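Local coordinates for interferon (Danio rerio, PDB 3PIV), which probably acts as a secreted antiviral cytokine of the alpha/beta interferon family, signalling by binding a cell-surface cytokine receptor, at residues I12-T15 with E16-L20; E83-L86 with N87-R91. All coordinates share one frame; numbering follows the deposited sequence.

Interaction 1 (I12-T15 with E16-L20); sequences IITT and ESLNL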
# COMPACT_ATOMS: atom_id res chain seq x y z
N ILE A 12 0.06 14.11 5.05
CA ILE A 12 -0.18 14.69 3.73
C ILE A 12 -0.28 13.63 2.62
O ILE A 12 -1.14 13.71 1.75
CB ILE A 12 0.91 15.70 3.36
CG1 ILE A 12 0.92 16.85 4.37
CG2 ILE A 12 0.75 16.17 1.93
CD1 ILE A 12 -0.44 17.43 4.61
N ILE A 13 0.63 12.66 2.65
CA ILE A 13 0.62 11.56 1.68
C ILE A 13 -0.65 10.77 1.86
O ILE A 13 -1.31 10.39 0.89
CB ILE A 13 1.81 10.60 1.90
CG1 ILE A 13 3.14 11.30 1.65
CG2 ILE A 13 1.68 9.38 1.00
CD1 ILE A 13 3.12 12.29 0.50
N THR A 14 -0.98 10.52 3.12
CA THR A 14 -2.18 9.78 3.47
C THR A 14 -3.44 10.44 2.93
O THR A 14 -4.25 9.80 2.28
CB THR A 14 -2.31 9.63 4.99
OG1 THR A 14 -1.18 8.89 5.51
CG2 THR A 14 -3.60 8.92 5.34
N THR A 15 -3.60 11.72 3.23
CA THR A 15 -4.76 12.47 2.79
C THR A 15 -4.88 12.54 1.26
O THR A 15 -5.92 12.20 0.69
CB THR A 15 -4.70 13.91 3.33
OG1 THR A 15 -4.80 13.88 4.76
CG2 THR A 15 -5.83 14.73 2.76
N GLU A 16 -3.82 13.00 0.60
CA GLU A 16 -3.87 13.13 -0.85
C GLU A 16 -4.10 11.76 -1.53
O GLU A 16 -4.92 11.65 -2.44
CB GLU A 16 -2.61 13.80 -1.39
CG GLU A 16 -2.39 15.20 -0.85
CD GLU A 16 -1.20 15.91 -1.48
OE1 GLU A 16 -0.27 15.24 -1.98
OE2 GLU A 16 -1.18 17.17 -1.46
N SER A 17 -3.41 10.72 -1.06
CA SER A 17 -3.54 9.41 -1.70
C SER A 17 -4.93 8.82 -1.53
O SER A 17 -5.50 8.25 -2.47
CB SER A 17 -2.45 8.42 -1.22
OG SER A 17 -2.64 8.03 0.13
N LEU A 18 -5.48 8.95 -0.32
CA LEU A 18 -6.85 8.51 -0.04
C LEU A 18 -7.85 9.32 -0.85
O LEU A 18 -8.87 8.80 -1.28
CB LEU A 18 -7.18 8.63 1.46
CG LEU A 18 -6.55 7.54 2.34
CD1 LEU A 18 -6.69 7.89 3.82
CD2 LEU A 18 -7.18 6.17 2.02
N ASN A 19 -7.55 10.59 -1.06
CA ASN A 19 -8.34 11.40 -1.97
C ASN A 19 -8.37 10.88 -3.40
O ASN A 19 -9.44 10.83 -4.03
CB ASN A 19 -7.87 12.84 -1.97
CG ASN A 19 -8.91 13.77 -1.42
OD1 ASN A 19 -9.95 13.99 -2.06
ND2 ASN A 19 -8.67 14.29 -0.21
N LEU A 20 -7.22 10.49 -3.93
CA LEU A 20 -7.17 9.98 -5.30
C LEU A 20 -7.87 8.64 -5.37
O LEU A 20 -8.59 8.35 -6.33
CB LEU A 20 -5.73 9.85 -5.79
CG LEU A 20 -4.94 11.16 -5.78
CD1 LEU A 20 -3.45 10.91 -5.79
CD2 LEU A 20 -5.35 12.02 -6.96
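Ile12 with Glu16, Ile13 with Ser17 and Thr14 with Leu18 meet as local i to i+4 pairs on helix 10-23, the first helix of the chain. The backbone is regular. Glu16 N bonds to Ile12 O at 3.0 Å, and Leu18 N bonds to Thr14 O in the same way. Ser17 N bonds to Ile13 O at 2.9 Å. Ser17 OG also lies 2.8 Å from Ile13 O and 3.2 Å from Thr14 O. A chi1 of 70° turns OG back over the preceding turn, toward these two carbonyls. This buried hydroxyl therefore lies against carbonyls of its own helix while Ser17 packs on helices 79-101 and 134-158. The helix belongs to the four-helix cytokine fold of type I interferons. On the side facing helix 134-158, Thr14 CG2 lies 3.6 Å from Leu18 CD1, the two side chains running alongside each other. With OG1 of Thr14 beside the backbone N (chi1 -62°), CG2 takes the place opposite that N and meets Leu18. Thr14 OG1 hydrogen-bonds Asp152 of helix 134-158, and Leu18 touches Lys145 and Leu148 of that helix. On the exposed side, Glu16 runs extended alongside Ile12, and both side chains head in the same direction. Glu16 CG comes within 3.2 Å of Ile12 O, and the carboxyl carbon CD of Glu16 lies 3.9 Å from Ile12 CG2.

Interaction 2 (E83-L86 with N87-R91); sequences EDFL and NILHR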
# COMPACT_ATOMS: atom_id res chain seq x y z
N GLU A 83 -2.75 6.99 -12.32
CA GLU A 83 -1.35 7.38 -12.49
C GLU A 83 -0.91 8.35 -11.39
O GLU A 83 0.19 8.25 -10.85
CB GLU A 83 -1.14 7.97 -13.90
CG GLU A 83 0.25 8.57 -14.12
CD GLU A 83 1.37 7.54 -14.16
OE1 GLU A 83 1.08 6.32 -14.16
OE2 GLU A 83 2.54 7.94 -14.17
N ASP A 84 -1.77 9.31 -11.06
CA ASP A 84 -1.42 10.23 -9.98
C ASP A 84 -1.22 9.48 -8.66
O ASP A 84 -0.29 9.78 -7.90
CB ASP A 84 -2.47 11.33 -9.83
CG ASP A 84 -2.45 12.30 -11.01
OD1 ASP A 84 -1.36 12.52 -11.57
OD2 ASP A 84 -3.52 12.85 -11.35
N PHE A 85 -2.07 8.48 -8.43
CA PHE A 85 -2.02 7.69 -7.21
C PHE A 85 -0.68 6.98 -7.13
O PHE A 85 -0.02 7.00 -6.08
CB PHE A 85 -3.16 6.67 -7.22
CG PHE A 85 -3.22 5.81 -5.99
CD1 PHE A 85 -2.77 4.51 -6.02
CD2 PHE A 85 -3.76 6.31 -4.82
CE1 PHE A 85 -2.83 3.71 -4.87
CE2 PHE A 85 -3.84 5.53 -3.68
CZ PHE A 85 -3.37 4.22 -3.70
N LEU A 86 -0.28 6.37 -8.24
CA LEU A 86 0.99 5.68 -8.34
C LEU A 86 2.14 6.62 -8.03
O LEU A 86 3.09 6.26 -7.33
CB LEU A 86 1.20 5.15 -9.76
CG LEU A 86 0.22 4.10 -10.29
CD1 LEU A 86 0.68 3.63 -11.70
CD2 LEU A 86 0.16 2.95 -9.31
N ASN A 87 2.05 7.83 -8.57
CA ASN A 87 3.12 8.81 -8.48
C ASN A 87 3.28 9.37 -7.08
O ASN A 87 4.38 9.51 -6.58
CB ASN A 87 2.87 9.93 -9.48
CG ASN A 87 3.29 9.56 -10.88
OD1 ASN A 87 4.18 8.72 -11.07
ND2 ASN A 87 2.68 10.18 -11.88
N ILE A 88 2.16 9.70 -6.45
CA ILE A 88 2.23 10.23 -5.10
C ILE A 88 2.94 9.20 -4.20
O ILE A 88 3.87 9.52 -3.46
CB ILE A 88 0.82 10.63 -4.59
CG1 ILE A 88 0.91 11.85 -3.67
CG2 ILE A 88 0.12 9.49 -3.88
CD1 ILE A 88 1.26 11.50 -2.24
N LEU A 89 2.54 7.95 -4.31
CA LEU A 89 3.14 6.92 -3.47
C LEU A 89 4.60 6.63 -3.86
O LEU A 89 5.41 6.25 -3.02
CB LEU A 89 2.30 5.64 -3.47
CG LEU A 89 0.84 5.74 -2.98
CD1 LEU A 89 0.20 4.36 -3.02
CD2 LEU A 89 0.76 6.29 -1.58
N HIS A 90 4.94 6.79 -5.14
CA HIS A 90 6.30 6.43 -5.56
C HIS A 90 7.29 7.45 -5.05
O HIS A 90 8.40 7.11 -4.66
CB HIS A 90 6.45 6.30 -7.08
CG HIS A 90 7.88 6.21 -7.52
ND1 HIS A 90 8.66 5.09 -7.28
CD2 HIS A 90 8.69 7.10 -8.14
CE1 HIS A 90 9.88 5.30 -7.74
NE2 HIS A 90 9.93 6.51 -8.26
N ARG A 91 6.88 8.72 -5.07
CA ARG A 91 7.74 9.79 -4.56
C ARG A 91 8.04 9.67 -3.06
O ARG A 91 9.17 9.84 -2.64
CB ARG A 91 7.13 11.15 -4.85
CG ARG A 91 6.94 11.44 -6.32
CD ARG A 91 6.15 12.72 -6.50
NE ARG A 91 5.44 12.75 -7.78
CZ ARG A 91 4.16 13.11 -7.92
NH1 ARG A 91 3.45 13.47 -6.85
NH2 ARG A 91 3.61 13.10 -9.12
O HOH W 1 1.20 12.31 -11.90
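Glu83 and Asn87 form the polar side of this local contact, one turn apart on helix 79-101. Asn87 ND2 gives a weak, bent hydrogen bond to Glu83 OE2 (3.2 Å, 130° at the hydrogen). The carboxylate and amide planes are almost perpendicular, 89° apart. Glu83 reaches the amide through a bend at chi2 (69°). Its other oxygen, OE1, forms a salt bridge with Arg69. A water accepts from Asn87 ND2 at 2.6 Å and donates to Asp84 OD1, also at 2.6 Å, bridging the two side chains.

The apolar contact is a CH-pi interaction. Leu89 CD1 sits over one face of the Phe85 ring, 4.0 Å from its centroid. Both side chains are buried, and they also pack on Ile62 of helix 48-66.

Backbone bonds join each residue to the one four ahead, from Asn87 N to Glu83 O through His90 N to Leu86 O. The Ile88 N to Asp84 O bond is 2.8 Å and nearly straight.

The chemistry implies an amphipathic helix in a helical-bundle cytokine. Greasy groups fill the core, while Asn87 links two acidic side chains at the surface, one directly and one through water.

How the interactions relate
Interaction 1 comes first along the chain, on helix 10-23. Interaction 2 follows on helix 79-101. Their centres are about 10 Å apart, and the two helices pack directly on each other within the same interferon alpha/beta domain. Ile13 CD1 meets Ile88 CD1 at 3.4 Å, and Ser17 CB meets Ile88 CG2 at 3.8 Å. Further along, the edge of Phe85 reaches the backbone of helix 10-23, with CE2 3.4 Å from Ser17 O. Helix 134-158 touches both contacts, and its Leu148 packs on both Ser17 and Phe85. Two segments far apart in sequence thus share one hydrophobic core, as expected of a helical-bundle cytokine.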